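Long-range contacts in type III restriction-modification enzyme EcoP15I Res subunit (Escherichia coli, PDB 4ZCF), which cuts double-stranded DNA 25-27 base pairs downstream of one of two inversely oriented CAGCAG sites, acting as the ATP-binding, helicase-like restriction subunit together with the Mod methyltransferase subunit: residues Ile223-Pro228 / Ile249-Ala254; Asp81-Thr86 / Ala254-Gly259. One frame throughout, in Å; residues are numbered along the deposited sequence.

Interaction 1 of 2, residues Ile223-Pro228 / Ile249-Ala254; sequences IIIDEP and IIRYGA. With AMP (adenosine monophosphate), chain H.
Two neighbouring parallel strands of the RecA-like sheet meet here, joined as a beta-alpha-beta unit through helix 236-242; the first ends in the Asp-Glu-Pro of the Walker B motif. Beta bridges run in step from Ile-223 and Ile-249 to Asp-226 and Tyr-252. Four backbone bonds zip them together. Ile-250 N gives to Ile-223 O, Ile-225 N to Ile-250 O, Tyr-252 N to Ile-225 O, nearly along the C=O axis (175°), and Glu-227 N to Tyr-252 O at 2.9 Å. On one face Ile-224 and Ile-250 lie side by side, their CD1 methyls 3.7 Å apart, while the Ile-224 side chain crosses that of Tyr-252 obliquely, CG2 3.8 Å from Tyr-252 CD1. Helix 90-105 covers this face, bringing Tyr-94 onto Ile-224 and Tyr-252. On the reverse, Ile-225 CD1 meets Ile-249 CG2, and Trp-238 of helix 236-242 lies against both residues. Further along, Pro-228 CB rests 3.8 Å from Arg-251 CB, beside the stem of a side chain whose NE bridges to Asp-81. Lys-90 takes the Glu-227 carboxylate in a salt bridge. Asp-226, CG anti to the backbone N (chi1 -155°), is hydrogen-bonded to Tyr-94 OH through OD2, the same oxygen that sits 3.0 Å from AMP O3P.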
loop_
_atom_site.group_PDB
_atom_site.type_symbol
_atom_site.label_atom_id
_atom_site.label_comp_id
_atom_site.label_asym_id
_atom_site.label_seq_id
_atom_site.Cartn_x
_atom_site.Cartn_y
_atom_site.Cartn_z
ATOM N N ILE C 223 7.342 25.412 11.693
ATOM C CA ILE C 223 5.975 25.027 12.053
ATOM C C ILE C 223 4.968 26.148 11.982
ATOM O O ILE C 223 5.185 27.183 12.589
ATOM C CB ILE C 223 5.899 24.291 13.421
ATOM C CG1 ILE C 223 6.869 23.095 13.490
ATOM C CG2 ILE C 223 4.456 23.883 13.740
ATOM C CD1 ILE C 223 6.851 22.357 14.786
ATOM N N ILE C 224 3.827 25.884 11.305
ATOM C CA ILE C 224 2.666 26.751 11.152
ATOM C C ILE C 224 1.566 26.262 12.107
ATOM O O ILE C 224 1.246 25.073 12.109
ATOM C CB ILE C 224 2.149 26.732 9.677
ATOM C CG1 ILE C 224 3.256 27.037 8.621
ATOM C CG2 ILE C 224 0.858 27.557 9.474
ATOM C CD1 ILE C 224 3.831 28.453 8.570
ATOM N N ILE C 225 0.961 27.177 12.879
ATOM C CA ILE C 225 -0.159 26.859 13.752
ATOM C C ILE C 225 -1.421 27.588 13.298
ATOM O O ILE C 225 -1.453 28.823 13.278
ATOM C CB ILE C 225 0.158 26.966 15.271
ATOM C CG1 ILE C 225 0.852 25.675 15.738
ATOM C CG2 ILE C 225 -1.124 27.171 16.113
ATOM C CD1 ILE C 225 2.176 25.807 16.029
ATOM N N ASP C 226 -2.442 26.792 12.897
ATOM C CA ASP C 226 -3.762 27.213 12.438
ATOM C C ASP C 226 -4.679 27.246 13.657
ATOM O O ASP C 226 -4.808 26.232 14.352
ATOM C CB ASP C 226 -4.286 26.212 11.391
ATOM C CG ASP C 226 -5.298 26.773 10.413
ATOM O OD1 ASP C 226 -6.374 27.199 10.858
ATOM O OD2 ASP C 226 -5.042 26.708 9.196
ATOM N N GLU C 227 -5.307 28.411 13.920
ATOM C CA GLU C 227 -6.186 28.692 15.081
ATOM C C GLU C 227 -5.375 28.457 16.379
ATOM O O GLU C 227 -5.479 27.383 16.969
ATOM C CB GLU C 227 -7.519 27.893 15.048
ATOM C CG GLU C 227 -8.162 27.724 13.673
ATOM C CD GLU C 227 -8.909 28.895 13.059
ATOM O OE1 GLU C 227 -8.637 30.061 13.428
ATOM O OE2 GLU C 227 -9.747 28.638 12.162
ATOM N N PRO C 228 -4.482 29.406 16.781
ATOM C CA PRO C 228 -3.599 29.141 17.932
ATOM C C PRO C 228 -4.270 29.054 19.285
ATOM O O PRO C 228 -3.645 28.591 20.239
ATOM C CB PRO C 228 -2.568 30.269 17.858
ATOM C CG PRO C 228 -3.253 31.359 17.153
ATOM C CD PRO C 228 -4.207 30.734 16.193
ATOM N N ILE C 249 8.170 29.214 14.823
ATOM C CA ILE C 249 6.746 28.876 14.817
ATOM C C ILE C 249 5.897 30.090 14.387
ATOM O O ILE C 249 5.910 31.115 15.069
ATOM C CB ILE C 249 6.291 28.265 16.181
ATOM C CG1 ILE C 249 7.046 26.948 16.511
ATOM C CG2 ILE C 249 4.787 28.053 16.228
ATOM C CD1 ILE C 249 7.363 26.774 17.950
ATOM N N ILE C 250 5.142 29.961 13.273
ATOM C CA ILE C 250 4.278 31.042 12.790
ATOM C C ILE C 250 2.804 30.694 13.050
ATOM O O ILE C 250 2.292 29.769 12.424
ATOM C CB ILE C 250 4.569 31.512 11.327
ATOM C CG1 ILE C 250 6.077 31.466 10.955
ATOM C CG2 ILE C 250 4.038 32.936 11.151
ATOM C CD1 ILE C 250 6.621 30.174 10.377
ATOM N N ARG C 251 2.141 31.416 14.001
ATOM C CA ARG C 251 0.744 31.169 14.419
ATOM C C ARG C 251 -0.233 32.051 13.660
ATOM O O ARG C 251 -0.006 33.258 13.538
ATOM C CB ARG C 251 0.547 31.337 15.933
ATOM C CG ARG C 251 1.567 30.613 16.822
ATOM C CD ARG C 251 1.211 30.710 18.309
ATOM N NE ARG C 251 1.216 32.093 18.806
ATOM C CZ ARG C 251 0.821 32.472 20.020
ATOM N NH1 ARG C 251 0.396 31.573 20.903
ATOM N NH2 ARG C 251 0.849 33.756 20.363
ATOM N N TYR C 252 -1.326 31.456 13.158
ATOM C CA TYR C 252 -2.306 32.166 12.330
ATOM C C TYR C 252 -3.690 31.988 12.837
ATOM O O TYR C 252 -4.157 30.852 12.986
ATOM C CB TYR C 252 -2.254 31.664 10.874
ATOM C CG TYR C 252 -0.964 31.998 10.162
ATOM C CD1 TYR C 252 0.162 31.191 10.306
ATOM C CD2 TYR C 252 -0.889 33.080 9.286
ATOM C CE1 TYR C 252 1.339 31.468 9.619
ATOM C CE2 TYR C 252 0.291 33.373 8.604
ATOM C CZ TYR C 252 1.408 32.576 8.791
ATOM O OH TYR C 252 2.581 32.860 8.148
ATOM N N GLY C 253 -4.370 33.102 13.043
ATOM C CA GLY C 253 -5.741 33.051 13.510
ATOM C C GLY C 253 -6.355 34.393 13.793
ATOM O O GLY C 253 -5.733 35.436 13.589
ATOM N N ALA C 254 -7.593 34.348 14.270
ATOM C CA ALA C 254 -8.391 35.506 14.624
ATOM C C ALA C 254 -8.476 35.649 16.158
ATOM O O ALA C 254 -8.875 36.711 16.654
ATOM C CB ALA C 254 -9.773 35.346 14.029
HETATM P P AMP H . -8.682 27.066 7.654
HETATM O O1P AMP H . -9.189 26.781 9.017
HETATM O O2P AMP H . -8.160 28.451 7.763
HETATM O O3P AMP H . -7.456 26.236 7.530
HETATM O "O5'" AMP H . -9.740 26.799 6.490
HETATM C "C5'" AMP H . -10.097 27.837 5.594
HETATM C "C4'" AMP H . -10.372 27.314 4.220
HETATM O "O4'" AMP H . -10.716 28.403 3.320
HETATM C "C3'" AMP H . -9.152 26.684 3.645
HETATM O "O3'" AMP H . -9.171 25.286 3.935
HETATM C "C2'" AMP H . -9.182 26.980 2.201
HETATM O "O2'" AMP H . -9.827 25.922 1.478
HETATM C "C1'" AMP H . -10.011 28.215 2.058
HETATM N N9 AMP H . -9.284 29.361 1.684
HETATM C C8 AMP H . -8.393 29.939 2.466
HETATM N N7 AMP H . -7.890 31.043 1.848
HETATM C C5 AMP H . -8.607 31.150 0.570
HETATM C C6 AMP H . -8.632 32.013 -0.562
HETATM N N6 AMP H . -7.780 33.145 -0.631
HETATM N N1 AMP H . -9.482 31.730 -1.582
HETATM C C2 AMP H . -10.283 30.674 -1.559
HETATM N N3 AMP H . -10.314 29.824 -0.536
HETATM C C4 AMP H . -9.519 29.997 0.546
#

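Interaction 2 of 2, residues Asp81-Thr86 / Ala254-Gly259; sequences DVSMET and ATFSEG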
loop_
_atom_site.group_PDB
_atom_site.type_symbol
_atom_site.label_atom_id
_atom_site.label_comp_id
_atom_site.label_asym_id
_atom_site.label_seq_id
_atom_site.Cartn_x
_atom_site.Cartn_y
_atom_site.Cartn_z
ATOM N N ASP C 81 3.697 35.900 15.279
ATOM C CA ASP C 81 2.235 35.913 15.204
ATOM C C ASP C 81 1.647 36.753 14.096
ATOM O O ASP C 81 2.091 37.875 13.853
ATOM C CB ASP C 81 1.607 36.287 16.544
ATOM C CG ASP C 81 1.940 35.307 17.641
ATOM O OD1 ASP C 81 2.046 34.099 17.343
ATOM O OD2 ASP C 81 2.068 35.742 18.802
ATOM N N VAL C 82 0.620 36.194 13.440
ATOM C CA VAL C 82 -0.151 36.808 12.364
ATOM C C VAL C 82 -1.617 36.711 12.783
ATOM O O VAL C 82 -2.087 35.626 13.144
ATOM C CB VAL C 82 0.113 36.139 10.982
ATOM C CG1 VAL C 82 -0.786 36.717 9.899
ATOM C CG2 VAL C 82 1.572 36.257 10.570
ATOM N N SER C 83 -2.316 37.849 12.777
ATOM C CA SER C 83 -3.720 37.918 13.140
ATOM C C SER C 83 -4.555 38.368 11.945
ATOM O O SER C 83 -4.384 39.471 11.418
ATOM C CB SER C 83 -3.941 38.805 14.362
ATOM O OG SER C 83 -5.310 38.784 14.729
ATOM N N MET C 84 -5.414 37.462 11.474
ATOM C CA MET C 84 -6.296 37.680 10.327
ATOM C C MET C 84 -7.654 37.176 10.678
ATOM O O MET C 84 -7.774 36.055 11.170
ATOM C CB MET C 84 -5.784 36.937 9.086
ATOM C CG MET C 84 -4.371 37.270 8.732
ATOM S SD MET C 84 -4.191 37.339 6.967
ATOM C CE MET C 84 -2.539 37.294 6.862
ATOM N N GLU C 85 -8.688 37.981 10.425
ATOM C CA GLU C 85 -10.061 37.558 10.715
ATOM C C GLU C 85 -10.574 36.470 9.741
ATOM O O GLU C 85 -9.989 36.248 8.673
ATOM C CB GLU C 85 -11.013 38.765 10.791
ATOM C CG GLU C 85 -12.206 38.585 11.721
ATOM C CD GLU C 85 -12.035 37.770 12.995
ATOM O OE1 GLU C 85 -11.531 38.314 14.006
ATOM O OE2 GLU C 85 -12.469 36.595 12.994
ATOM N N THR C 86 -11.649 35.771 10.150
ATOM C CA THR C 86 -12.309 34.727 9.365
ATOM C C THR C 86 -12.812 35.303 8.037
ATOM O O THR C 86 -13.400 36.388 8.013
ATOM C CB THR C 86 -13.405 34.028 10.201
ATOM O OG1 THR C 86 -12.864 33.694 11.488
ATOM C CG2 THR C 86 -13.940 32.761 9.530
ATOM N N ALA C 254 -7.593 34.348 14.270
ATOM C CA ALA C 254 -8.391 35.506 14.624
ATOM C C ALA C 254 -8.476 35.649 16.158
ATOM O O ALA C 254 -8.875 36.711 16.654
ATOM C CB ALA C 254 -9.773 35.346 14.029
ATOM N N THR C 255 -8.089 34.577 16.903
ATOM C CA THR C 255 -8.130 34.537 18.369
ATOM C C THR C 255 -6.791 34.157 19.018
ATOM O O THR C 255 -6.238 33.086 18.749
ATOM C CB THR C 255 -9.298 33.668 18.876
ATOM O OG1 THR C 255 -10.475 33.988 18.141
ATOM C CG2 THR C 255 -9.554 33.840 20.371
ATOM N N PHE C 256 -6.304 35.047 19.893
ATOM C CA PHE C 256 -5.090 34.899 20.681
ATOM C C PHE C 256 -5.532 35.164 22.133
ATOM O O PHE C 256 -5.448 36.284 22.656
ATOM C CB PHE C 256 -3.980 35.851 20.187
ATOM C CG PHE C 256 -3.311 35.446 18.889
ATOM C CD1 PHE C 256 -3.923 35.688 17.664
ATOM C CD2 PHE C 256 -2.049 34.868 18.888
ATOM C CE1 PHE C 256 -3.309 35.311 16.470
ATOM C CE2 PHE C 256 -1.435 34.499 17.695
ATOM C CZ PHE C 256 -2.062 34.739 16.496
ATOM N N SER C 257 -6.113 34.110 22.733
ATOM C CA SER C 257 -6.666 34.054 24.090
ATOM C C SER C 257 -5.570 34.012 25.187
ATOM O O SER C 257 -5.886 34.061 26.384
ATOM C CB SER C 257 -7.593 32.846 24.209
ATOM O OG SER C 257 -6.904 31.645 23.891
ATOM N N GLU C 258 -4.290 33.903 24.774
ATOM C CA GLU C 258 -3.143 33.848 25.682
ATOM C C GLU C 258 -2.138 34.935 25.314
ATOM O O GLU C 258 -0.970 34.880 25.706
ATOM C CB GLU C 258 -2.493 32.451 25.650
ATOM C CG GLU C 258 -3.383 31.342 26.197
ATOM C CD GLU C 258 -2.648 30.094 26.637
ATOM O OE1 GLU C 258 -1.578 29.800 26.057
ATOM O OE2 GLU C 258 -3.137 29.412 27.569
ATOM N N GLY C 259 -2.618 35.928 24.580
ATOM C CA GLY C 259 -1.800 37.034 24.111
ATOM C C GLY C 259 -0.955 36.691 22.900
ATOM O O GLY C 259 -1.260 35.753 22.148
#
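Asp-81 starts the contact from within strand 79-84. Its CG lies beside the backbone N (chi1 -62°), which brings the carboxylate against one end of the Phe-256 ring: Asp-81 CG is 3.5 Å from Phe-256 CE2, with the two planes crossing obliquely at 57°. Both oxygens are held from outside, OD1 in a salt bridge to Arg-251 and OD2 by the backbone N of Lys-261, and these bonds fix the rotation of the group beside the ring. One residue on, Val-82 turns its side chain away but offers its carbonyl: Val-82 O stands at the ring edge, near its plane, 3.5 Å from Phe-256 CZ. Ser-83 comes obliquely to the other side of the ring, its CB 4.1 Å from Phe-256 CE1. Pro-228, Arg-251 and Tyr-260 also touch this phenyl group. Here strand 79-84 runs out into the P-loop (Walker A, helicase motif I), while Ala-Thr at the head of 254-259 probably corresponds to motif III of superfamily 2 helicases. Met-84 O passes Ala-254 N at 3.5 Å. Glu-85 then bends back at chi2, laying its carboxylate along the methyl of Ala-254, with Glu-85 OE2 nearest to Ala-254 CB. The same oxygen accepts from Thr-86 N (3.1 Å), 36° above the carboxylate plane, and from Thr-86 OG1 on its anti lone pair (3.3 Å). An alanine at Glu-85 would remove this twice-used acceptor along with the cover over Ala-254, and would probably loosen the start of the P-loop around Thr-86. Thr-86 itself comes near the second segment through its hydroxyl, with Thr-86 OG1 4.3 Å from Ala-254 CB.

Overall arrangement
The centres of the two interactions are 8 Å apart, and Ala-254 belongs to both. In chain order come 81-86, 223-228, 249-254 and 254-259, so interaction 1 is nested inside the long loop that interaction 2 closes. Both reach one seven-stranded parallel sheet, where strand 248-253 lies between 222-226 and 79-84, and 254-259 is the loop that follows strand 248-253. Gly-253 O probably accepts a hydrogen bond from Met-84 N, linking the two contacts directly. Walker B, the lead-in to Walker A and the probable motif III segment thus sit at adjoining strand ends, beside the cleft of the helicase-like domain where AMP is bound.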